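Long-range contact in putative sugar binding protein (Salmonella enterica subsp. enterica serovar Typhimurium, PDB 3KNZ), which is a putative sugar-binding protein with paired SIS-type folds, probably recognising a carbohydrate derivative, its precise activity unestablished: residues A[30-44]-A[140-152]. Sequence-based numbering, arbitrary orientation.
Sequences MLTQTREDLWRAAQA and RAADYILTVPCGE
Tyr144, on the short outermost strand 144-145 of the parallel five-stranded sheet of an SIS domain, and Leu146 just after it pack against helix 36-47, while Pro149 further along meets the end of helix 15-32. Leu146 directs its two methyl branches at the first turns of the helix: CD2 lies 3.4 Å from Asp37 O and 3.9 Å from Ala41 CB, and CD1 faces Leu38 CD2. One face of the Tyr144 ring lies against Ala41 CA, offset toward the rim, and the hydroxyl end reaches the methyl of Ala44. At the other end, the Pro149 ring, centre of an inverse gamma turn, presents CG to the selenomethionine methyl, Met30 CE, at 3.8 Å, the two side chains crossing at about a right angle. Gln33 OE1 also reaches that CG.

Between these apolar ends the polar link is indirect. Water 1 bridges Asp37 OD2 (2.7 Å) and Thr147 O, and water 2 joins Ile145 O to the same carboxylate oxygen through a long second leg, so water ties the Asp37 carboxylate to the backbone carbonyls of 140-152. The carboxylate is held in turn by Arg35, at the N-cap position, which grips it side-on: NE to OD1 on the syn side, and NH2 to OD2 at 3.1 Å with a nearly straight N-H...O angle of 167°. Bends at chi2 and chi3 fold the arginine back onto Asp37, and Leu38 CD1 covers one guanidinium face over its centre.

Asn168 of helix 161-179 forms the next shell, accepting a hydrogen bond from Arg35 NH1 and donating one to Leu146 O; from the same helix Leu171 touches Leu38. The backbones of Tyr144 and Leu146 hydrogen-bond to Ser129 of the adjacent parallel strand 126-131. Near Pro149, the arginine makes a further van der Waals contact, with NH1 3.8 Å from Pro149 CD.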
loop_
_atom_site.group_PDB
_atom_site.type_symbol
_atom_site.label_atom_id
_atom_site.label_comp_id
_atom_site.label_asym_id
_atom_site.label_seq_id
_atom_site.Cartn_x
_atom_site.Cartn_y
_atom_site.Cartn_z
HETATM N N MSE A 30 -7.917 -13.891 -26.018
HETATM C CA MSE A 30 -6.881 -12.864 -25.923
HETATM C C MSE A 30 -5.501 -13.375 -26.312
HETATM O O MSE A 30 -4.682 -12.605 -26.811
HETATM C CB MSE A 30 -6.839 -12.260 -24.518
HETATM C CG MSE A 30 -8.024 -11.372 -24.210
HETATM SE SE MSE A 30 -7.872 -10.536 -22.477
HETATM C CE MSE A 30 -6.227 -9.529 -22.726
ATOM N N LEU A 31 -5.247 -14.664 -26.085
ATOM C CA LEU A 31 -3.958 -15.263 -26.430
ATOM C C LEU A 31 -3.708 -15.312 -27.933
ATOM O O LEU A 31 -2.561 -15.289 -28.371
ATOM C CB LEU A 31 -3.863 -16.695 -25.903
ATOM C CG LEU A 31 -3.892 -16.893 -24.394
ATOM C CD1 LEU A 31 -3.761 -18.379 -24.076
ATOM C CD2 LEU A 31 -2.776 -16.090 -23.756
ATOM N N THR A 32 -4.774 -15.384 -28.722
ATOM C CA THR A 32 -4.640 -15.510 -30.168
ATOM C C THR A 32 -4.801 -14.179 -30.913
ATOM O O THR A 32 -4.692 -14.143 -32.136
ATOM C CB THR A 32 -5.662 -16.529 -30.708
ATOM O OG1 THR A 32 -6.986 -15.989 -30.602
ATOM C CG2 THR A 32 -5.576 -17.837 -29.909
ATOM N N GLN A 33 -5.055 -13.093 -30.182
ATOM C CA GLN A 33 -5.216 -11.772 -30.800
ATOM C C GLN A 33 -3.864 -11.138 -31.115
ATOM O O GLN A 33 -2.934 -11.222 -30.310
ATOM C CB GLN A 33 -5.980 -10.818 -29.871
ATOM C CG GLN A 33 -7.440 -11.180 -29.596
ATOM C CD GLN A 33 -8.102 -10.240 -28.581
ATOM O OE1 GLN A 33 -7.475 -9.313 -28.066
ATOM N NE2 GLN A 33 -9.374 -10.480 -28.295
ATOM N N THR A 34 -3.753 -10.515 -32.286
ATOM C CA THR A 34 -2.543 -9.779 -32.638
ATOM C C THR A 34 -2.716 -8.419 -31.985
ATOM O O THR A 34 -3.708 -7.721 -32.215
ATOM C CB THR A 34 -2.374 -9.586 -34.146
ATOM O OG1 THR A 34 -3.495 -8.852 -34.648
ATOM C CG2 THR A 34 -2.263 -10.937 -34.858
ATOM N N ARG A 35 -1.757 -8.041 -31.160
ATOM C CA ARG A 35 -1.861 -6.809 -30.411
ATOM C C ARG A 35 -0.830 -5.802 -30.888
ATOM O O ARG A 35 0.201 -5.614 -30.249
ATOM C CB ARG A 35 -1.664 -7.131 -28.931
ATOM C CG ARG A 35 -2.696 -8.110 -28.374
ATOM C CD ARG A 35 -4.072 -7.473 -28.301
ATOM N NE ARG A 35 -4.017 -6.232 -27.528
ATOM C CZ ARG A 35 -4.236 -6.133 -26.218
ATOM N NH1 ARG A 35 -4.559 -7.198 -25.494
ATOM N NH2 ARG A 35 -4.145 -4.948 -25.630
ATOM N N GLU A 36 -1.106 -5.159 -32.020
ATOM C CA GLU A 36 -0.188 -4.156 -32.548
ATOM C C GLU A 36 -0.001 -3.037 -31.534
ATOM O O GLU A 36 1.084 -2.456 -31.436
ATOM C CB GLU A 36 -0.681 -3.585 -33.882
ATOM C CG GLU A 36 -0.808 -4.613 -35.016
ATOM C CD GLU A 36 0.498 -5.354 -35.350
ATOM O OE1 GLU A 36 1.367 -5.519 -34.465
ATOM O OE2 GLU A 36 0.640 -5.804 -36.509
ATOM N N ASP A 37 -1.056 -2.747 -30.772
ATOM C CA ASP A 37 -0.985 -1.704 -29.760
ATOM C C ASP A 37 0.085 -2.050 -28.732
ATOM O O ASP A 37 0.913 -1.202 -28.392
ATOM C CB ASP A 37 -2.346 -1.454 -29.100
ATOM C CG ASP A 37 -2.952 -2.702 -28.501
ATOM O OD1 ASP A 37 -2.601 -3.815 -28.951
ATOM O OD2 ASP A 37 -3.802 -2.569 -27.594
ATOM N N LEU A 38 0.097 -3.291 -28.257
ATOM C CA LEU A 38 1.121 -3.710 -27.304
ATOM C C LEU A 38 2.506 -3.612 -27.937
ATOM O O LEU A 38 3.455 -3.150 -27.297
ATOM C CB LEU A 38 0.874 -5.134 -26.811
ATOM C CG LEU A 38 -0.398 -5.346 -25.991
ATOM C CD1 LEU A 38 -0.507 -6.809 -25.594
ATOM C CD2 LEU A 38 -0.422 -4.449 -24.766
ATOM N N TRP A 39 2.619 -4.035 -29.194
ATOM C CA TRP A 39 3.896 -3.965 -29.894
ATOM C C TRP A 39 4.391 -2.530 -30.084
ATOM O O TRP A 39 5.570 -2.260 -29.858
ATOM C CB TRP A 39 3.844 -4.737 -31.217
ATOM C CG TRP A 39 3.876 -6.220 -30.975
ATOM C CD1 TRP A 39 2.803 -7.065 -30.858
ATOM C CD2 TRP A 39 5.045 -7.024 -30.761
ATOM N NE1 TRP A 39 3.236 -8.349 -30.607
ATOM C CE2 TRP A 39 4.606 -8.351 -30.539
ATOM C CE3 TRP A 39 6.420 -6.754 -30.749
ATOM C CZ2 TRP A 39 5.496 -9.405 -30.310
ATOM C CZ3 TRP A 39 7.301 -7.798 -30.518
ATOM C CH2 TRP A 39 6.836 -9.107 -30.303
ATOM N N ARG A 40 3.514 -1.609 -30.475
ATOM C CA ARG A 40 3.931 -0.210 -30.629
ATOM C C ARG A 40 4.501 0.313 -29.321
ATOM O O ARG A 40 5.530 0.985 -29.312
ATOM C CB ARG A 40 2.778 0.687 -31.081
ATOM C CG ARG A 40 2.395 0.518 -32.541
ATOM C CD ARG A 40 1.383 1.569 -32.982
ATOM N NE ARG A 40 0.124 1.459 -32.245
ATOM C CZ ARG A 40 -0.877 0.643 -32.573
ATOM N NH1 ARG A 40 -0.789 -0.160 -33.634
ATOM N NH2 ARG A 40 -1.975 0.626 -31.830
ATOM N N ALA A 41 3.823 -0.000 -28.221
ATOM C CA ALA A 41 4.269 0.409 -26.888
ATOM C C ALA A 41 5.608 -0.246 -26.551
ATOM O O ALA A 41 6.483 0.382 -25.958
ATOM C CB ALA A 41 3.215 0.057 -25.834
ATOM N N ALA A 42 5.771 -1.511 -26.930
ATOM C CA ALA A 42 7.021 -2.218 -26.686
ATOM C C ALA A 42 8.150 -1.583 -27.503
ATOM O O ALA A 42 9.268 -1.415 -27.013
ATOM C CB ALA A 42 6.872 -3.687 -27.022
ATOM N N GLN A 43 7.853 -1.223 -28.748
ATOM C CA GLN A 43 8.840 -0.581 -29.616
ATOM C C GLN A 43 9.234 0.789 -29.070
ATOM O O GLN A 43 10.420 1.106 -28.972
ATOM C CB GLN A 43 8.295 -0.428 -31.034
ATOM C CG GLN A 43 9.216 0.357 -31.968
ATOM C CD GLN A 43 8.574 0.641 -33.319
ATOM O OE1 GLN A 43 7.558 0.038 -33.675
ATOM N NE2 GLN A 43 9.162 1.566 -34.076
ATOM N N ALA A 44 8.232 1.590 -28.712
ATOM C CA ALA A 44 8.456 2.938 -28.186
ATOM C C ALA A 44 9.274 2.924 -26.893
ATOM O O ALA A 44 10.105 3.803 -26.653
ATOM C CB ALA A 44 7.123 3.631 -27.954
ATOM N N ARG A 140 -7.096 10.135 -22.998
ATOM C CA ARG A 140 -6.748 11.536 -23.237
ATOM C C ARG A 140 -5.304 11.900 -22.927
ATOM O O ARG A 140 -4.761 12.837 -23.501
ATOM C CB ARG A 140 -7.596 12.443 -22.351
ATOM C CG ARG A 140 -9.032 12.665 -22.782
ATOM C CD ARG A 140 -9.513 13.914 -22.067
ATOM N NE ARG A 140 -8.577 15.012 -22.333
ATOM C CZ ARG A 140 -8.465 16.118 -21.604
ATOM N NH1 ARG A 140 -9.226 16.306 -20.533
ATOM N NH2 ARG A 140 -7.572 17.038 -21.944
ATOM N N ALA A 141 -4.705 11.197 -21.979
ATOM C CA ALA A 141 -3.354 11.494 -21.572
ATOM C C ALA A 141 -2.450 10.326 -21.883
ATOM O O ALA A 141 -1.422 10.147 -21.237
ATOM C CB ALA A 141 -3.330 11.789 -20.089
ATOM N N ALA A 142 -2.824 9.538 -22.881
ATOM C CA ALA A 142 -2.072 8.342 -23.222
ATOM C C ALA A 142 -1.343 8.443 -24.555
ATOM O O ALA A 142 -1.954 8.716 -25.585
ATOM C CB ALA A 142 -3.008 7.150 -23.244
ATOM N N ASP A 143 -0.032 8.220 -24.534
ATOM C CA ASP A 143 0.747 8.158 -25.763
ATOM C C ASP A 143 0.409 6.854 -26.478
ATOM O O ASP A 143 0.548 6.745 -27.688
ATOM C CB ASP A 143 2.240 8.163 -25.450
ATOM C CG ASP A 143 2.681 9.418 -24.750
ATOM O OD1 ASP A 143 2.284 10.512 -25.197
ATOM O OD2 ASP A 143 3.437 9.306 -23.763
ATOM N N TYR A 144 -0.004 5.850 -25.706
ATOM C CA TYR A 144 -0.346 4.540 -26.252
ATOM C C TYR A 144 -1.579 3.941 -25.577
ATOM O O TYR A 144 -1.538 3.578 -24.406
ATOM C CB TYR A 144 0.860 3.597 -26.132
ATOM C CG TYR A 144 2.058 4.137 -26.872
ATOM C CD1 TYR A 144 2.213 3.913 -28.236
ATOM C CD2 TYR A 144 3.008 4.919 -26.221
ATOM C CE1 TYR A 144 3.293 4.429 -28.925
ATOM C CE2 TYR A 144 4.096 5.443 -26.905
ATOM C CZ TYR A 144 4.235 5.191 -28.255
ATOM O OH TYR A 144 5.314 5.703 -28.943
ATOM N N ILE A 145 -2.682 3.857 -26.318
ATOM C CA ILE A 145 -3.902 3.276 -25.784
ATOM C C ILE A 145 -3.796 1.753 -25.847
ATOM O O ILE A 145 -3.854 1.173 -26.932
ATOM C CB ILE A 145 -5.156 3.723 -26.559
ATOM C CG1 ILE A 145 -5.375 5.232 -26.448
ATOM C CG2 ILE A 145 -6.388 3.018 -26.030
ATOM C CD1 ILE A 145 -4.433 6.067 -27.276
ATOM N N LEU A 146 -3.645 1.118 -24.686
ATOM C CA LEU A 146 -3.535 -0.349 -24.588
ATOM C C LEU A 146 -4.827 -0.959 -24.006
ATOM O O LEU A 146 -4.793 -1.859 -23.160
ATOM C CB LEU A 146 -2.331 -0.720 -23.713
ATOM C CG LEU A 146 -1.005 -0.005 -24.029
ATOM C CD1 LEU A 146 0.111 -0.504 -23.103
ATOM C CD2 LEU A 146 -0.616 -0.168 -25.504
ATOM N N THR A 147 -5.965 -0.467 -24.479
ATOM C CA THR A 147 -7.261 -0.903 -23.985
ATOM C C THR A 147 -7.335 -2.399 -23.722
ATOM O O THR A 147 -6.839 -3.198 -24.506
ATOM C CB THR A 147 -8.379 -0.555 -24.998
ATOM O OG1 THR A 147 -8.254 0.811 -25.415
ATOM C CG2 THR A 147 -9.766 -0.791 -24.387
ATOM N N VAL A 148 -7.952 -2.764 -22.599
ATOM C CA VAL A 148 -8.211 -4.162 -22.273
ATOM C C VAL A 148 -9.420 -4.552 -23.145
ATOM O O VAL A 148 -10.481 -3.926 -23.045
ATOM C CB VAL A 148 -8.547 -4.361 -20.768
ATOM C CG1 VAL A 148 -8.826 -5.835 -20.462
ATOM C CG2 VAL A 148 -7.416 -3.835 -19.878
ATOM N N PRO A 149 -9.253 -5.562 -24.019
ATOM C CA PRO A 149 -10.292 -5.997 -24.963
ATOM C C PRO A 149 -11.469 -6.728 -24.320
ATOM O O PRO A 149 -11.501 -7.960 -24.300
ATOM C CB PRO A 149 -9.532 -6.933 -25.912
ATOM C CG PRO A 149 -8.389 -7.445 -25.117
ATOM C CD PRO A 149 -8.021 -6.364 -24.142
ATOM N N CYS A 150 -12.450 -5.967 -23.843
ATOM C CA CYS A 150 -13.600 -6.541 -23.149
ATOM C C CYS A 150 -14.904 -6.582 -23.941
ATOM O O CYS A 150 -15.842 -7.242 -23.513
ATOM C CB CYS A 150 -13.802 -5.830 -21.814
ATOM S SG CYS A 150 -12.437 -6.148 -20.661
ATOM N N GLY A 151 -14.985 -5.877 -25.068
ATOM C CA GLY A 151 -16.177 -5.952 -25.925
ATOM C C GLY A 151 -17.290 -4.915 -25.813
ATOM O O GLY A 151 -17.777 -4.424 -26.831
ATOM N N GLU A 152 -17.739 -4.608 -24.600
ATOM C CA GLU A 152 -18.824 -3.635 -24.416
ATOM C C GLU A 152 -18.632 -2.808 -23.147
ATOM O O GLU A 152 -19.385 -1.865 -22.894
ATOM C CB GLU A 152 -20.191 -4.333 -24.368
ATOM C CG GLU A 152 -20.624 -4.998 -25.666
ATOM C CD GLU A 152 -22.020 -5.592 -25.579
HETATM O O HOH W 1 -6.392 -3.342 -27.280
HETATM O O HOH W 2 -5.896 -0.114 -28.219
#